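Mitochondrial association factor 1 (Toxoplasma gondii, PDB 6BXS) is of undetermined individual function but carries a macro domain and belongs to a Toxoplasma locus required for manipulating host mitochondria. Local coordinates at residues Val21-Pro26 / Leu254-Glu259; Val48-Tyr53 / Val60-Glu65; Thr107-Asp112 / Ser123-Ala128. All coordinates share one frame; numbering follows the deposited sequence.

Contact 1 of 3, residues Val21-Pro26 / Leu254-Glu259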
loop_
_atom_site.group_PDB
_atom_site.type_symbol
_atom_site.label_atom_id
_atom_site.label_comp_id
_atom_site.label_asym_id
_atom_site.label_seq_id
_atom_site.Cartn_x
_atom_site.Cartn_y
_atom_site.Cartn_z
ATOM N N VAL A 21 5.983 -14.881 5.535
ATOM C CA VAL A 21 5.352 -14.015 4.546
ATOM C C VAL A 21 4.402 -14.843 3.692
ATOM O O VAL A 21 4.738 -15.952 3.271
ATOM C CB VAL A 21 6.387 -13.324 3.641
ATOM C CG1 VAL A 21 5.696 -12.394 2.656
ATOM C CG2 VAL A 21 7.394 -12.552 4.480
ATOM N N ILE A 22 3.215 -14.301 3.450
ATOM C CA ILE A 22 2.228 -14.959 2.603
ATOM C C ILE A 22 2.346 -14.480 1.163
ATOM O O ILE A 22 2.410 -13.276 0.903
ATOM C CB ILE A 22 0.797 -14.699 3.108
ATOM C CG1 ILE A 22 0.549 -15.470 4.406
ATOM C CG2 ILE A 22 -0.238 -15.120 2.062
ATOM C CD1 ILE A 22 -0.615 -14.945 5.212
ATOM N N PHE A 23 2.365 -15.433 0.234
ATOM C CA PHE A 23 2.326 -15.130 -1.192
ATOM C C PHE A 23 1.127 -15.825 -1.817
ATOM O O PHE A 23 1.182 -17.016 -2.124
ATOM C CB PHE A 23 3.614 -15.571 -1.884
ATOM C CG PHE A 23 4.850 -14.944 -1.316
ATOM C CD1 PHE A 23 5.507 -15.528 -0.248
ATOM C CD2 PHE A 23 5.356 -13.770 -1.849
ATOM C CE1 PHE A 23 6.646 -14.955 0.279
ATOM C CE2 PHE A 23 6.496 -13.192 -1.324
ATOM C CZ PHE A 23 7.143 -13.788 -0.259
ATOM N N PHE A 24 0.042 -15.081 -1.993
ATOM C CA PHE A 24 -1.184 -15.650 -2.538
ATOM C C PHE A 24 -0.951 -16.195 -3.938
ATOM O O PHE A 24 -0.263 -15.574 -4.750
ATOM C CB PHE A 24 -2.304 -14.608 -2.563
ATOM C CG PHE A 24 -2.874 -14.300 -1.210
ATOM C CD1 PHE A 24 -3.740 -15.187 -0.589
ATOM C CD2 PHE A 24 -2.553 -13.119 -0.563
ATOM C CE1 PHE A 24 -4.269 -14.904 0.654
ATOM C CE2 PHE A 24 -3.079 -12.830 0.679
ATOM C CZ PHE A 24 -3.939 -13.723 1.289
ATOM N N GLY A 25 -1.517 -17.365 -4.208
ATOM C CA GLY A 25 -1.439 -17.971 -5.523
ATOM C C GLY A 25 -2.538 -17.411 -6.400
ATOM O O GLY A 25 -3.275 -16.523 -5.968
ATOM N N PRO A 26 -2.670 -17.934 -7.627
ATOM C CA PRO A 26 -3.659 -17.388 -8.562
ATOM C C PRO A 26 -5.088 -17.634 -8.094
ATOM O O PRO A 26 -5.405 -18.743 -7.669
ATOM C CB PRO A 26 -3.388 -18.147 -9.870
ATOM C CG PRO A 26 -2.209 -19.036 -9.619
ATOM C CD PRO A 26 -2.025 -19.151 -8.146
ATOM N N LEU A 254 3.104 -9.630 6.751
ATOM C CA LEU A 254 3.205 -9.260 5.343
ATOM C C LEU A 254 2.497 -10.271 4.444
ATOM O O LEU A 254 2.720 -11.479 4.551
ATOM C CB LEU A 254 4.671 -9.139 4.919
ATOM C CG LEU A 254 5.493 -8.000 5.525
ATOM C CD1 LEU A 254 6.928 -8.075 5.027
ATOM C CD2 LEU A 254 4.888 -6.651 5.192
ATOM N N GLN A 255 1.642 -9.759 3.565
ATOM C CA GLN A 255 0.992 -10.566 2.539
ATOM C C GLN A 255 1.217 -9.918 1.180
ATOM O O GLN A 255 1.099 -8.700 1.045
ATOM C CB GLN A 255 -0.506 -10.703 2.807
ATOM C CG GLN A 255 -0.862 -11.172 4.201
ATOM C CD GLN A 255 -2.361 -11.243 4.415
ATOM O OE1 GLN A 255 -3.144 -10.898 3.528
ATOM N NE2 GLN A 255 -2.770 -11.695 5.593
ATOM N N PHE A 256 1.542 -10.733 0.180
ATOM C CA PHE A 256 1.724 -10.245 -1.182
ATOM C C PHE A 256 0.662 -10.806 -2.116
ATOM O O PHE A 256 0.442 -12.017 -2.173
ATOM C CB PHE A 256 3.118 -10.598 -1.699
ATOM C CG PHE A 256 4.206 -9.738 -1.127
ATOM C CD1 PHE A 256 4.494 -8.506 -1.687
ATOM C CD2 PHE A 256 4.935 -10.157 -0.027
ATOM C CE1 PHE A 256 5.491 -7.707 -1.161
ATOM C CE2 PHE A 256 5.933 -9.362 0.501
ATOM C CZ PHE A 256 6.211 -8.135 -0.067
ATOM N N MET A 257 0.009 -9.910 -2.846
ATOM C CA MET A 257 -1.014 -10.291 -3.810
ATOM C C MET A 257 -0.369 -10.965 -5.012
ATOM O O MET A 257 0.852 -10.924 -5.172
ATOM C CB MET A 257 -1.815 -9.065 -4.247
ATOM C CG MET A 257 -2.465 -8.322 -3.090
ATOM S SD MET A 257 -3.114 -6.710 -3.558
ATOM C CE MET A 257 -4.383 -7.184 -4.731
ATOM N N TYR A 258 -1.190 -11.571 -5.863
ATOM C CA TYR A 258 -0.679 -12.383 -6.958
ATOM C C TYR A 258 -0.612 -11.631 -8.280
ATOM O O TYR A 258 -1.511 -10.866 -8.622
ATOM C CB TYR A 258 -1.544 -13.628 -7.142
ATOM C CG TYR A 258 -1.055 -14.536 -8.249
ATOM C CD1 TYR A 258 -0.044 -15.460 -8.020
ATOM C CD2 TYR A 258 -1.597 -14.462 -9.526
ATOM C CE1 TYR A 258 0.409 -16.290 -9.029
ATOM C CE2 TYR A 258 -1.150 -15.287 -10.542
ATOM C CZ TYR A 258 -0.148 -16.199 -10.288
ATOM O OH TYR A 258 0.300 -17.023 -11.295
ATOM N N GLU A 259 0.476 -11.858 -9.009
ATOM C CA GLU A 259 0.555 -11.510 -10.419
ATOM C C GLU A 259 1.275 -12.655 -11.137
ATOM O O GLU A 259 2.156 -13.292 -10.553
ATOM C CB GLU A 259 1.262 -10.164 -10.626
ATOM C CG GLU A 259 2.577 -9.986 -9.873
ATOM C CD GLU A 259 3.776 -10.562 -10.601
ATOM O OE1 GLU A 259 3.731 -10.691 -11.844
ATOM O OE2 GLU A 259 4.773 -10.879 -9.923
HETATM O O HOH W 1 2.234 -13.618 -4.539
#
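I22 and F24 hydrogen-bond to L254 and F256, joining neighbouring parallel strands of the mixed macro-domain sheet, and they illustrate how one strand pair can be tightly packed at one end and open out at the other. I22 bonds to both neighbours of Q255: its N donates to L254 O, and its O accepts from F256 N at 2.8 Å. F256 O then takes the N-H of F24.

The tight part lies on the face carrying V21, F23, L254 and F256, which helices 230-248 and 263-276 cover. The F23 and F256 rings lie side by side with planes only 8° apart, but they are slid until centroids stand 5.5 Å apart and the rings barely overlap. They meet at F23 CE2 and F256 CD2, separated by 3.7 Å. V21 CG1, anti to its backbone N (chi1 -178°), touches the F256 rim in the ring plane, 3.6 Å from CD2.

On the other face, Q255 lies beside I22, while its OE1 reaches the edge of the F24 ring, 3.4 Å from CE2, with amide and ring planes 75° apart. I22 CG2 sits over the centre of that same ring. The amide is held by E253 through NE2 and by R215 through OE1.

Beyond F24 the strand pairing gives way to looser contact. Water 1 lies between the chains, 3.2 Å from F24 O and 3.1 Å from M257 O. Farther out, toward solvent, Y258 brings its ring under exposed P26, whose N lies above the ring centre. The proline closes this end with a CH-pi contact, its CB 4.0 Å from the centroid of the Y258 ring.

Contact 2 of 3, residues Val48-Tyr53 / Val60-Glu65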
loop_
_atom_site.group_PDB
_atom_site.type_symbol
_atom_site.label_atom_id
_atom_site.label_comp_id
_atom_site.label_asym_id
_atom_site.label_seq_id
_atom_site.Cartn_x
_atom_site.Cartn_y
_atom_site.Cartn_z
ATOM N N VAL A 48 -2.848 -2.287 0.554
ATOM C CA VAL A 48 -2.129 -1.119 0.059
ATOM C C VAL A 48 -2.461 -0.843 -1.402
ATOM O O VAL A 48 -2.124 -1.626 -2.288
ATOM C CB VAL A 48 -0.604 -1.299 0.207
ATOM C CG1 VAL A 48 0.154 -0.161 -0.478
ATOM C CG2 VAL A 48 -0.223 -1.384 1.682
ATOM N N ASP A 49 -3.115 0.287 -1.645
ATOM C CA ASP A 49 -3.467 0.698 -2.995
ATOM C C ASP A 49 -2.234 1.145 -3.771
ATOM O O ASP A 49 -1.481 2.000 -3.307
ATOM C CB ASP A 49 -4.489 1.835 -2.946
ATOM C CG ASP A 49 -5.118 2.124 -4.299
ATOM O OD1 ASP A 49 -4.660 1.562 -5.318
ATOM O OD2 ASP A 49 -6.073 2.929 -4.342
ATOM N N ALA A 50 -2.027 0.569 -4.950
ATOM C CA ALA A 50 -0.992 1.057 -5.854
ATOM C C ALA A 50 -1.450 2.387 -6.442
ATOM O O ALA A 50 -2.106 2.427 -7.482
ATOM C CB ALA A 50 -0.705 0.047 -6.951
ATOM N N GLY A 51 -1.092 3.471 -5.761
ATOM C CA GLY A 51 -1.638 4.784 -6.048
ATOM C C GLY A 51 -1.081 5.459 -7.283
ATOM O O GLY A 51 -0.081 5.025 -7.854
ATOM N N THR A 52 -1.742 6.540 -7.683
ATOM C CA THR A 52 -1.330 7.334 -8.832
ATOM C C THR A 52 -0.556 8.562 -8.366
ATOM O O THR A 52 -0.674 8.983 -7.218
ATOM C CB THR A 52 -2.543 7.788 -9.660
ATOM O OG1 THR A 52 -3.404 8.575 -8.832
ATOM C CG2 THR A 52 -3.317 6.588 -10.194
ATOM N N TYR A 53 0.227 9.139 -9.269
ATOM C CA TYR A 53 1.017 10.323 -8.957
ATOM C C TYR A 53 0.129 11.534 -8.673
ATOM O O TYR A 53 0.564 12.493 -8.035
ATOM C CB TYR A 53 1.981 10.617 -10.109
ATOM C CG TYR A 53 2.887 9.444 -10.420
ATOM C CD1 TYR A 53 3.796 8.983 -9.476
ATOM C CD2 TYR A 53 2.827 8.790 -11.646
ATOM C CE1 TYR A 53 4.621 7.908 -9.741
ATOM C CE2 TYR A 53 3.654 7.711 -11.921
ATOM C CZ TYR A 53 4.548 7.274 -10.963
ATOM O OH TYR A 53 5.373 6.204 -11.223
ATOM N N VAL A 60 -7.795 2.960 -13.300
ATOM C CA VAL A 60 -7.588 1.593 -13.771
ATOM C C VAL A 60 -6.649 0.809 -12.860
ATOM O O VAL A 60 -6.144 1.334 -11.868
ATOM C CB VAL A 60 -7.016 1.591 -15.204
ATOM C CG1 VAL A 60 -7.977 2.294 -16.152
ATOM C CG2 VAL A 60 -5.647 2.266 -15.237
ATOM N N GLY A 61 -6.411 -0.452 -13.210
ATOM C CA GLY A 61 -5.544 -1.308 -12.424
ATOM C C GLY A 61 -6.108 -1.544 -11.036
ATOM O O GLY A 61 -7.324 -1.542 -10.841
ATOM N N MET A 62 -5.221 -1.737 -10.068
ATOM C CA MET A 62 -5.632 -1.988 -8.691
ATOM C C MET A 62 -6.375 -0.798 -8.100
ATOM O O MET A 62 -7.342 -0.967 -7.357
ATOM C CB MET A 62 -4.417 -2.307 -7.825
ATOM C CG MET A 62 -4.776 -2.733 -6.413
ATOM S SD MET A 62 -3.332 -2.923 -5.367
ATOM C CE MET A 62 -4.100 -3.521 -3.864
ATOM N N ASN A 63 -5.904 0.404 -8.421
ATOM C CA ASN A 63 -6.535 1.629 -7.950
ATOM C C ASN A 63 -8.003 1.661 -8.347
ATOM O O ASN A 63 -8.865 2.043 -7.556
ATOM C CB ASN A 63 -5.804 2.852 -8.509
ATOM C CG ASN A 63 -6.213 4.145 -7.826
ATOM O OD1 ASN A 63 -6.655 4.142 -6.678
ATOM N ND2 ASN A 63 -6.071 5.258 -8.531
ATOM N N GLY A 64 -8.277 1.240 -9.577
ATOM C CA GLY A 64 -9.636 1.153 -10.076
ATOM C C GLY A 64 -10.457 0.115 -9.335
ATOM O O GLY A 64 -11.651 0.309 -9.108
ATOM N N GLU A 65 -9.820 -0.990 -8.956
ATOM C CA GLU A 65 -10.502 -2.043 -8.209
ATOM C C GLU A 65 -10.866 -1.553 -6.812
ATOM O O GLU A 65 -11.929 -1.887 -6.287
ATOM C CB GLU A 65 -9.632 -3.300 -8.116
ATOM C CG GLU A 65 -9.367 -3.975 -9.451
ATOM C CD GLU A 65 -10.633 -4.491 -10.110
ATOM O OE1 GLU A 65 -11.574 -4.874 -9.383
ATOM O OE2 GLU A 65 -10.688 -4.509 -11.359
HETATM O O HOH W 2 -3.053 0.804 -9.617
#
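A strand-to-helix connection of the macro domain brings D49 and A50 against M62 and N63, where strand 45-50 and the beginning of helix 61-76 are joined by a short glycine-containing loop and pack against each other. In ADP-ribose-binding macro domains the comparable region borders the ligand cleft; a similar role here is possible by family resemblance. The short segments 48-50 and 61-65 approach to 6.9 Å between axes, and their directions differ by 127°.

No direct backbone bond spans them. Instead, water 2 mediates: it donates to A50 O at 2.8 Å and accepts from N63 N at 3.1 Å. The case shows how an amide near the start of a helix can be tied to a strand carbonyl through a single solvent molecule.

M62 touches the strand backbone. Its CG stands anti to the backbone N (chi1 -173°) and the chain stays extended beyond, so that the thioether lies against the strand. The terminal CE comes to 3.2 Å from V48 O, while SD passes 3.8 Å from A50 N and also touches A50 CB. D49, with CG anti to its backbone N (chi1 -168°), places OD1 3.2 Å from N63 CA. The two side chains cross obliquely, and N63 also has T52 beside it, the T52 and N63 side chains crossing at about a right angle.

The strand side is firmly embedded in the sheet. V48 bonds through its backbone to R215 on strand 213-216, and D49 to L168 and T170 on strand 166-170. Y169 of the latter strand packs on both D49 and N63, whereas M62 leans outward from the helix onto P217 and M257, in the loops that follow strands 213-216 and 253-256.

Contact 3 of 3, residues Thr107-Asp112 / Ser123-Ala128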
loop_
_atom_site.group_PDB
_atom_site.type_symbol
_atom_site.label_atom_id
_atom_site.label_comp_id
_atom_site.label_asym_id
_atom_site.label_seq_id
_atom_site.Cartn_x
_atom_site.Cartn_y
_atom_site.Cartn_z
ATOM N N THR A 107 7.081 11.463 10.486
ATOM C CA THR A 107 6.015 11.621 11.471
ATOM C C THR A 107 4.659 11.353 10.830
ATOM O O THR A 107 4.438 11.675 9.662
ATOM C CB THR A 107 6.005 13.036 12.085
ATOM O OG1 THR A 107 5.513 13.974 11.122
ATOM C CG2 THR A 107 7.403 13.445 12.529
ATOM N N LEU A 108 3.754 10.759 11.601
ATOM C CA LEU A 108 2.407 10.479 11.124
ATOM C C LEU A 108 1.510 11.696 11.328
ATOM O O LEU A 108 1.234 12.090 12.462
ATOM C CB LEU A 108 1.825 9.264 11.849
ATOM C CG LEU A 108 0.536 8.674 11.271
ATOM C CD1 LEU A 108 0.801 8.004 9.933
ATOM C CD2 LEU A 108 -0.089 7.690 12.248
ATOM N N VAL A 109 1.064 12.295 10.227
ATOM C CA VAL A 109 0.161 13.439 10.295
ATOM C C VAL A 109 -1.270 12.956 10.110
ATOM O O VAL A 109 -1.498 11.811 9.716
ATOM C CB VAL A 109 0.512 14.513 9.248
ATOM C CG1 VAL A 109 1.886 15.092 9.551
ATOM C CG2 VAL A 109 0.464 13.948 7.835
ATOM N N GLU A 110 -2.233 13.831 10.386
ATOM C CA GLU A 110 -3.602 13.389 10.610
ATOM C C GLU A 110 -4.638 14.496 10.428
ATOM O O GLU A 110 -4.394 15.653 10.767
ATOM C CB GLU A 110 -3.698 12.810 12.025
ATOM C CG GLU A 110 -5.032 12.211 12.413
ATOM C CD GLU A 110 -5.045 11.758 13.865
ATOM O OE1 GLU A 110 -4.011 11.241 14.341
ATOM O OE2 GLU A 110 -6.082 11.928 14.538
ATOM N N ILE A 111 -5.793 14.122 9.887
ATOM C CA ILE A 111 -6.960 14.999 9.837
ATOM C C ILE A 111 -8.228 14.167 9.998
ATOM O O ILE A 111 -8.278 13.008 9.583
ATOM C CB ILE A 111 -7.047 15.809 8.518
ATOM C CG1 ILE A 111 -6.939 14.893 7.295
ATOM C CG2 ILE A 111 -5.976 16.894 8.473
ATOM C CD1 ILE A 111 -8.272 14.528 6.688
ATOM N N ASP A 112 -9.249 14.760 10.607
ATOM C CA ASP A 112 -10.511 14.066 10.831
ATOM C C ASP A 112 -11.417 14.195 9.611
ATOM O O ASP A 112 -12.336 15.015 9.588
ATOM C CB ASP A 112 -11.208 14.613 12.078
ATOM C CG ASP A 112 -12.473 13.852 12.423
ATOM O OD1 ASP A 112 -12.670 12.736 11.895
ATOM O OD2 ASP A 112 -13.268 14.369 13.233
ATOM N N SER A 123 -8.082 10.090 8.313
ATOM C CA SER A 123 -7.048 9.965 7.292
ATOM C C SER A 123 -5.679 10.365 7.818
ATOM O O SER A 123 -5.534 11.375 8.507
ATOM C CB SER A 123 -7.405 10.815 6.073
ATOM O OG SER A 123 -8.656 10.425 5.539
ATOM N N PHE A 124 -4.678 9.560 7.472
ATOM C CA PHE A 124 -3.312 9.757 7.936
ATOM C C PHE A 124 -2.361 9.819 6.751
ATOM O O PHE A 124 -2.699 9.382 5.654
ATOM C CB PHE A 124 -2.889 8.621 8.874
ATOM C CG PHE A 124 -3.785 8.447 10.069
ATOM C CD1 PHE A 124 -5.012 7.816 9.950
ATOM C CD2 PHE A 124 -3.390 8.899 11.317
ATOM C CE1 PHE A 124 -5.833 7.651 11.051
ATOM C CE2 PHE A 124 -4.207 8.735 12.420
ATOM C CZ PHE A 124 -5.427 8.110 12.288
ATOM N N ALA A 125 -1.168 10.357 6.981
ATOM C CA ALA A 125 -0.117 10.343 5.974
ATOM C C ALA A 125 1.258 10.270 6.631
ATOM O O ALA A 125 1.422 10.622 7.800
ATOM C CB ALA A 125 -0.216 11.559 5.081
ATOM N N TYR A 126 2.242 9.817 5.863
ATOM C CA TYR A 126 3.586 9.583 6.373
ATOM C C TYR A 126 4.553 9.482 5.202
ATOM O O TYR A 126 4.278 8.783 4.226
ATOM C CB TYR A 126 3.610 8.302 7.221
ATOM C CG TYR A 126 4.960 7.904 7.792
ATOM C CD1 TYR A 126 5.938 7.321 6.993
ATOM C CD2 TYR A 126 5.241 8.076 9.140
ATOM C CE1 TYR A 126 7.165 6.948 7.515
ATOM C CE2 TYR A 126 6.464 7.702 9.672
ATOM C CZ TYR A 126 7.421 7.139 8.856
ATOM O OH TYR A 126 8.638 6.765 9.381
ATOM N N VAL A 127 5.668 10.199 5.288
ATOM C CA VAL A 127 6.754 10.048 4.325
ATOM C C VAL A 127 8.073 9.830 5.051
ATOM O O VAL A 127 8.390 10.531 6.009
ATOM C CB VAL A 127 6.889 11.272 3.390
ATOM C CG1 VAL A 127 5.779 11.278 2.354
ATOM C CG2 VAL A 127 6.911 12.572 4.183
ATOM N N ALA A 128 8.830 8.840 4.592
ATOM C CA ALA A 128 10.153 8.576 5.134
ATOM C C ALA A 128 11.131 9.630 4.627
ATOM O O ALA A 128 12.037 10.055 5.346
ATOM C CB ALA A 128 10.617 7.181 4.750
HETATM O O HOH W 3 5.582 12.439 7.338
#
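T107 meets Y126 where its carbonyl approaches the tyrosine ring, O lying 3.7 Å from CD2. Water 3 sits here too: it accepts from V127 N at 3.0 Å and is near T107 O, so solvent continues the association past the directly bonded strands.

L108 comes next. Its CG is anti to the backbone N (chi1 -168°), and the two methyls divide the work: CD2 touches F124 CD2 at 3.6 Å, while CD1 lies against A125 O and Y126 CB.

V109 and A125 form a hydrogen-bonded pair. V109 N gives a bond of 3.0 Å to A125 O, in the carbonyl plane; the return bond reaches V109 O from above its plane, with A125 N 43° out of it. V109 CG2 packs on A125 CB, 3.7 Å away, on the face covered by helix 83-103.

E110 faces the other way. Its extended chain runs beside the F124 ring, bringing OE1 to 3.2 Å from CE2, with carboxylate and ring planes 53° apart. R122 holds OE2 in a salt bridge, and Y200 of helix 179-202 meets the F124 ring edge-to-face.

I111 returns to the V109 side, its CD1 against S123 CB. Two bonds join this pair, I111 N to S123 O at 3.1 Å and S123 N to I111 O.

The alternation of hydrogen-bonded pairs, each with two hydrogen bonds, with the non-hydrogen-bonded pair E110-F124 is that of antiparallel strands; consecutive in the chain, they form a beta hairpin at one margin of the macro-domain sheet.

In the fold
From the N terminus, strand 19-24 follows the edge strand 8-13, but its partner in contact 1 is reached only near the C terminus, after 227 intervening residues. Within that long excursion the chain closes two shorter loops in series. Contact 2 shuts first, joining strand 45-50 to the helix that follows it. Contact 3 comes later as the hairpin of strands 109-111 and 120-126. All three reach one sheet: contacts 1 and 3 lie on opposite sides of the chain's centre, about 27 Å apart between contact centres, with strand 45-50 placed between. Contacts 1 and 2 touch directly, M257 SD packing 3.4 Å from M62 CE, whereas contact 3 touches neither.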